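Local coordinates for lysine/ornithine decarboxylase (Vibrio vulnificus, PDB 2PLJ), which catalyses the pyridoxal phosphate-dependent decarboxylation of lysine and ornithine, releasing the diamines cadaverine and putrescine, at residues G314-F328 and P351-I365. Sequence-based numbering, arbitrary orientation. Where two conformers were deposited one is given.
Sequences GQIWYYLDDGIYGSF and PSVLSGPTCDSVDVI. With P3T ((4-{[(4-aminobutyl)amino]methyl}-5-hydroxy-6-methylpyridin-3-yl)methyl dihydrogen phosphate), chain E.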
loop_
_atom_site.group_PDB
_atom_site.type_symbol
_atom_site.label_atom_id
_atom_site.label_comp_id
_atom_site.label_asym_id
_atom_site.label_seq_id
_atom_site.Cartn_x
_atom_site.Cartn_y
_atom_site.Cartn_z
ATOM N N GLY A 314 18.354 17.817 16.644
ATOM C CA GLY A 314 17.813 19.164 16.455
ATOM C C GLY A 314 16.480 19.319 15.716
ATOM O O GLY A 314 16.066 20.445 15.412
ATOM N N GLN A 315 15.795 18.212 15.434
ATOM C CA GLN A 315 14.438 18.307 14.881
ATOM C C GLN A 315 13.442 17.621 15.797
ATOM O O GLN A 315 13.794 16.612 16.419
ATOM C CB GLN A 315 14.364 17.654 13.507
ATOM C CG GLN A 315 14.636 18.635 12.382
ATOM C CD GLN A 315 14.394 18.020 11.040
ATOM O OE1 GLN A 315 14.961 16.970 10.740
ATOM N NE2 GLN A 315 13.539 18.662 10.209
ATOM N N ILE A 316 12.219 18.163 15.881
ATOM C CA ILE A 316 11.166 17.516 16.647
ATOM C C ILE A 316 10.437 16.554 15.719
ATOM O O ILE A 316 9.835 16.983 14.713
ATOM C CB ILE A 316 10.119 18.486 17.268
ATOM C CG1 ILE A 316 10.781 19.564 18.148
ATOM C CG2 ILE A 316 9.065 17.688 18.091
ATOM C CD1 ILE A 316 9.753 20.501 18.826
ATOM N N TRP A 317 10.513 15.271 16.051
ATOM C CA TRP A 317 9.721 14.245 15.343
ATOM C C TRP A 317 8.347 14.086 15.999
ATOM O O TRP A 317 8.263 13.835 17.201
ATOM C CB TRP A 317 10.438 12.900 15.386
ATOM C CG TRP A 317 11.593 12.782 14.447
ATOM C CD1 TRP A 317 12.751 13.537 14.441
ATOM C CD2 TRP A 317 11.712 11.853 13.366
ATOM N NE1 TRP A 317 13.586 13.117 13.422
ATOM C CE2 TRP A 317 12.964 12.094 12.743
ATOM C CE3 TRP A 317 10.878 10.854 12.853
ATOM C CZ2 TRP A 317 13.410 11.344 11.636
ATOM C CZ3 TRP A 317 11.320 10.104 11.755
ATOM C CH2 TRP A 317 12.567 10.365 11.151
ATOM N N TYR A 318 7.289 14.250 15.203
ATOM C CA TYR A 318 5.930 13.892 15.607
ATOM C C TYR A 318 5.523 12.568 14.949
ATOM O O TYR A 318 5.683 12.406 13.739
ATOM C CB TYR A 318 4.930 14.984 15.212
ATOM C CG TYR A 318 5.254 16.332 15.833
ATOM C CD1 TYR A 318 5.120 16.524 17.212
ATOM C CD2 TYR A 318 5.714 17.403 15.048
ATOM C CE1 TYR A 318 5.403 17.753 17.815
ATOM C CE2 TYR A 318 6.022 18.649 15.640
ATOM C CZ TYR A 318 5.852 18.812 17.026
ATOM O OH TYR A 318 6.153 20.012 17.635
ATOM N N TYR A 319 4.977 11.651 15.739
ATOM C CA TYR A 319 4.592 10.337 15.253
ATOM C C TYR A 319 3.068 10.359 15.199
ATOM O O TYR A 319 2.411 10.407 16.240
ATOM C CB TYR A 319 5.099 9.248 16.184
ATOM C CG TYR A 319 6.600 9.274 16.345
ATOM C CD1 TYR A 319 7.433 8.509 15.527
ATOM C CD2 TYR A 319 7.212 10.095 17.319
ATOM C CE1 TYR A 319 8.827 8.541 15.669
ATOM C CE2 TYR A 319 8.585 10.146 17.457
ATOM C CZ TYR A 319 9.407 9.381 16.639
ATOM O OH TYR A 319 10.769 9.456 16.831
ATOM N N LEU A 320 2.532 10.352 13.977
ATOM C CA LEU A 320 1.084 10.476 13.771
ATOM C C LEU A 320 0.379 9.128 13.716
ATOM O O LEU A 320 1.040 8.095 13.539
ATOM C CB LEU A 320 0.794 11.264 12.468
ATOM C CG LEU A 320 1.534 12.603 12.310
ATOM C CD1 LEU A 320 1.156 13.274 11.005
ATOM C CD2 LEU A 320 1.281 13.559 13.488
ATOM N N ASP A 321 -0.954 9.151 13.813
ATOM C CA ASP A 321 -1.770 7.936 13.690
ATOM C C ASP A 321 -2.189 7.597 12.240
ATOM O O ASP A 321 -3.037 6.723 12.017
ATOM C CB ASP A 321 -3.000 7.985 14.631
ATOM C CG ASP A 321 -3.826 9.250 14.467
ATOM O OD1 ASP A 321 -3.633 9.965 13.469
ATOM O OD2 ASP A 321 -4.676 9.537 15.367
ATOM N N ASP A 322 -1.598 8.294 11.273
ATOM C CA ASP A 322 -1.817 7.979 9.841
ATOM C C ASP A 322 -0.486 8.231 9.126
ATOM O O ASP A 322 0.347 9.034 9.583
ATOM C CB ASP A 322 -2.922 8.876 9.271
ATOM C CG ASP A 322 -3.666 8.230 8.062
ATOM O OD1 ASP A 322 -3.251 7.130 7.569
ATOM O OD2 ASP A 322 -4.698 8.801 7.669
ATOM N N GLY A 323 -0.246 7.514 8.031
ATOM C CA GLY A 323 1.006 7.693 7.307
ATOM C C GLY A 323 1.037 6.945 5.983
ATOM O O GLY A 323 -0.012 6.727 5.381
ATOM N N ILE A 324 2.245 6.590 5.543
ATOM C CA ILE A 324 2.452 6.084 4.170
ATOM C C ILE A 324 1.878 4.708 3.936
ATOM O O ILE A 324 1.704 4.298 2.780
ATOM C CB ILE A 324 3.947 6.091 3.730
ATOM C CG1 ILE A 324 4.658 4.838 4.280
ATOM C CG2 ILE A 324 4.596 7.468 4.040
ATOM C CD1 ILE A 324 6.055 4.599 3.703
ATOM N N TYR A 325 1.559 3.984 5.020
ATOM C CA TYR A 325 0.860 2.688 4.874
ATOM C C TYR A 325 -0.656 2.847 4.942
ATOM O O TYR A 325 -1.414 1.859 4.840
ATOM C CB TYR A 325 1.342 1.730 5.952
ATOM C CG TYR A 325 2.735 1.191 5.661
ATOM C CD1 TYR A 325 2.927 0.158 4.707
ATOM C CD2 TYR A 325 3.863 1.709 6.315
ATOM C CE1 TYR A 325 4.190 -0.346 4.424
ATOM C CE2 TYR A 325 5.118 1.184 6.056
ATOM C CZ TYR A 325 5.271 0.145 5.123
ATOM O OH TYR A 325 6.535 -0.350 4.879
ATOM N N GLY A 326 -1.069 4.104 5.101
ATOM C CA GLY A 326 -2.475 4.473 5.245
ATOM C C GLY A 326 -2.888 5.525 4.220
ATOM O O GLY A 326 -2.728 5.327 3.008
ATOM N N SER A 327 -3.414 6.662 4.702
ATOM C CA SER A 327 -3.965 7.678 3.793
ATOM C C SER A 327 -2.910 8.371 2.972
ATOM O O SER A 327 -3.206 8.885 1.875
ATOM C CB SER A 327 -4.769 8.754 4.544
ATOM O OG SER A 327 -5.742 8.187 5.397
ATOM N N PHE A 328 -1.654 8.325 3.461
ATOM C CA PHE A 328 -0.526 8.943 2.734
ATOM C C PHE A 328 0.223 7.977 1.846
ATOM O O PHE A 328 1.330 8.266 1.386
ATOM C CB PHE A 328 0.399 9.660 3.722
ATOM C CG PHE A 328 -0.258 10.847 4.369
ATOM C CD1 PHE A 328 -0.270 12.097 3.732
ATOM C CD2 PHE A 328 -0.934 10.709 5.588
ATOM C CE1 PHE A 328 -0.916 13.202 4.339
ATOM C CE2 PHE A 328 -1.591 11.811 6.188
ATOM C CZ PHE A 328 -1.578 13.053 5.565
ATOM N N PRO A 351 11.744 23.450 13.223
ATOM C CA PRO A 351 12.050 22.372 12.260
ATOM C C PRO A 351 11.561 21.029 12.795
ATOM O O PRO A 351 11.944 20.619 13.911
ATOM C CB PRO A 351 13.580 22.375 12.204
ATOM C CG PRO A 351 13.964 23.791 12.588
ATOM C CD PRO A 351 12.965 24.172 13.644
ATOM N N SER A 352 10.730 20.367 11.997
ATOM C CA SER A 352 10.006 19.186 12.448
ATOM C C SER A 352 10.005 18.096 11.398
ATOM O O SER A 352 10.307 18.345 10.226
ATOM C CB SER A 352 8.562 19.558 12.810
ATOM O OG SER A 352 8.538 20.634 13.740
ATOM N N VAL A 353 9.661 16.895 11.842
ATOM C CA VAL A 353 9.465 15.739 10.970
ATOM C C VAL A 353 8.107 15.151 11.328
ATOM O O VAL A 353 7.783 14.974 12.510
ATOM C CB VAL A 353 10.558 14.664 11.194
ATOM C CG1 VAL A 353 10.306 13.438 10.336
ATOM C CG2 VAL A 353 11.958 15.231 10.954
ATOM N N LEU A 354 7.321 14.852 10.298
ATOM C CA LEU A 354 6.044 14.171 10.481
ATOM C C LEU A 354 6.207 12.732 10.040
ATOM O O LEU A 354 6.411 12.452 8.840
ATOM C CB LEU A 354 4.920 14.865 9.686
ATOM C CG LEU A 354 4.534 16.283 10.137
ATOM C CD1 LEU A 354 3.498 16.856 9.173
ATOM C CD2 LEU A 354 3.994 16.302 11.605
ATOM N N SER A 355 6.104 11.822 11.024
ATOM C CA SER A 355 6.263 10.387 10.830
ATOM C C SER A 355 4.894 9.705 10.891
ATOM O O SER A 355 4.008 10.167 11.609
ATOM C CB SER A 355 7.122 9.815 11.986
ATOM O OG SER A 355 7.032 8.400 11.984
ATOM N N GLY A 356 4.725 8.587 10.186
ATOM C CA GLY A 356 3.505 7.797 10.329
ATOM C C GLY A 356 3.561 6.886 11.565
ATOM O O GLY A 356 4.572 6.896 12.341
ATOM N N PRO A 357 2.504 6.098 11.766
ATOM C CA PRO A 357 2.400 5.268 12.983
ATOM C C PRO A 357 3.175 3.949 12.959
ATOM O O PRO A 357 3.426 3.366 14.022
ATOM C CB PRO A 357 0.901 4.972 13.067
ATOM C CG PRO A 357 0.468 4.928 11.627
ATOM C CD PRO A 357 1.286 5.997 10.926
ATOM N N THR A 358 3.542 3.443 11.781
ATOM C CA THR A 358 4.204 2.131 11.748
ATOM C C THR A 358 5.649 2.122 12.206
ATOM O O THR A 358 6.286 3.170 12.310
ATOM C CB THR A 358 4.157 1.466 10.357
ATOM O OG1 THR A 358 5.069 2.128 9.476
ATOM C CG2 THR A 358 2.739 1.455 9.815
ATOM N N CYS A 359 6.166 0.928 12.477
ATOM C CA CYS A 359 7.551 0.812 12.996
ATOM C C CYS A 359 8.641 0.975 11.931
ATOM O O CYS A 359 9.854 0.903 12.214
ATOM C CB CYS A 359 7.783 -0.472 13.797
ATOM S SG CYS A 359 7.155 -0.326 15.521
ATOM N N ASP A 360 8.209 1.273 10.724
ATOM C CA ASP A 360 9.072 1.356 9.589
ATOM C C ASP A 360 9.690 2.742 9.465
ATOM O O ASP A 360 8.992 3.750 9.467
ATOM C CB ASP A 360 8.231 1.061 8.357
ATOM C CG ASP A 360 9.053 0.615 7.203
ATOM O OD1 ASP A 360 10.216 1.075 7.076
ATOM O OD2 ASP A 360 8.528 -0.224 6.440
ATOM N N SER A 361 11.013 2.791 9.351
ATOM C CA SER A 361 11.687 4.076 9.127
ATOM C C SER A 361 11.258 4.757 7.803
ATOM O O SER A 361 11.349 5.975 7.672
ATOM C CB SER A 361 13.215 3.910 9.227
ATOM O OG SER A 361 13.649 2.956 8.274
ATOM N N VAL A 362 10.759 3.980 6.840
ATOM C CA VAL A 362 10.272 4.519 5.557
ATOM C C VAL A 362 8.959 5.309 5.764
ATOM O O VAL A 362 8.593 6.157 4.933
ATOM C CB VAL A 362 10.011 3.393 4.481
ATOM C CG1 VAL A 362 8.750 2.566 4.798
ATOM C CG2 VAL A 362 9.840 4.012 3.090
ATOM N N ASP A 363 8.264 5.024 6.868
ATOM C CA ASP A 363 6.964 5.638 7.096
ATOM C C ASP A 363 7.139 7.065 7.640
ATOM O O ASP A 363 6.995 7.333 8.840
ATOM C CB ASP A 363 6.124 4.778 8.037
ATOM C CG ASP A 363 4.701 5.288 8.182
ATOM O OD1 ASP A 363 4.355 6.324 7.542
ATOM O OD2 ASP A 363 3.929 4.625 8.918
ATOM N N VAL A 364 7.424 7.976 6.718
ATOM C CA VAL A 364 7.607 9.405 7.015
ATOM C C VAL A 364 6.807 10.196 5.988
ATOM O O VAL A 364 6.923 9.928 4.772
ATOM C CB VAL A 364 9.093 9.768 6.975
ATOM C CG1 VAL A 364 9.308 11.293 7.045
ATOM C CG2 VAL A 364 9.802 9.029 8.112
ATOM N N ILE A 365 5.994 11.142 6.470
ATOM C CA ILE A 365 5.115 11.938 5.597
ATOM C C ILE A 365 5.766 13.245 5.147
ATOM O O ILE A 365 5.550 13.701 4.017
ATOM C CB ILE A 365 3.800 12.298 6.355
ATOM C CG1 ILE A 365 3.034 11.028 6.762
ATOM C CG2 ILE A 365 2.996 13.339 5.565
ATOM C CD1 ILE A 365 2.126 11.302 8.003
HETATM O OAE P3T E . 13.756 -9.400 11.516
HETATM P PAU P3T E . 13.162 -8.181 10.661
HETATM O OAF P3T E . 11.828 -8.712 9.957
HETATM O OAC P3T E . 14.172 -7.518 9.714
HETATM O OAP P3T E . 12.731 -7.030 11.606
HETATM C CAM P3T E . 11.617 -7.300 12.589
HETATM C CAS P3T E . 11.541 -6.102 13.541
HETATM C CAH P3T E . 11.904 -6.373 14.872
HETATM N NAO P3T E . 11.888 -5.405 15.775
HETATM C CAQ P3T E . 11.537 -4.136 15.511
HETATM C CAA P3T E . 11.548 -3.046 16.612
HETATM C CAR P3T E . 11.160 -3.803 14.191
HETATM O OAD P3T E . 10.812 -2.547 13.906
HETATM C CAT P3T E . 11.175 -4.796 13.183
HETATM C CAG P3T E . 10.753 -4.445 11.863
HETATM N NAN P3T E . 10.865 -3.180 11.437
HETATM C CAL P3T E . 10.441 -2.631 10.102
HETATM C CAK P3T E . 10.760 -3.540 8.915
HETATM C CAJ P3T E . 10.184 -2.909 7.620
HETATM C CAI P3T E . 10.588 -3.725 6.372
HETATM N NAB P3T E . 10.145 -3.044 5.132
HETATM O O HOH W 1 13.782 21.550 15.890
HETATM O O HOH W 2 7.229 21.704 16.089
#
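Strands 315-320 and 351-355 run parallel at 23°, laced by five backbone hydrogen bonds from Ile316 N to Pro351 O at one end to Leu320 N to Ser355 O at the other. On one face of this sheet Trp317 lies alongside Val353, whose CG1, anti to the backbone N (chi1 177°), sits 3.5 Å from the centroid of the indole six-membered ring, almost on its normal; CG2 covers the same ring system nearer NE1. On the other face Leu354 CD2 packs against CB of Tyr318, and water 2 links Tyr318 OH to Ser352 OG; Tyr318 OH is also hydrogen-bonded to Leu374 N, and Ser352 OG to Ile350 O. The pair belongs to the beta-barrel domain of the beta/alpha-barrel fold basic amino acid decarboxylases, with strands 300-312 and 369-372 as outer neighbours. Beyond the strands both segments turn into loops that meet at a carboxylate: Asp363 OD1 accepts Ile324 N at 2.9 Å from above its plane, while OD2 takes both Thr358 N and Thr358 OG1, a threefold grip that should fix the group's rotation. Ile365, at the end of 351-365, lays CG2 over the Phe328 ring, 4.2 Å from its centroid, and turns CD1 to within 3.7 Å of Leu320 CD1. In the 323-326 turn, Tyr325 OH donates a short 2.5 Å bond to Asp360 OD2, and the aminobutyl arm of P3T passes that oxygen in van der Waals contact, CAJ 3.4 Å from Asp360 OD2. Ser217 OG and Tyr388 OH of the second subunit hydrogen-bond this ligand, placing the loop in an active site shared across the dimer. At the subunit interface Lys186 NZ of the second subunit is hydrogen-bonded to O of Thr358, Asp360 and Asp363.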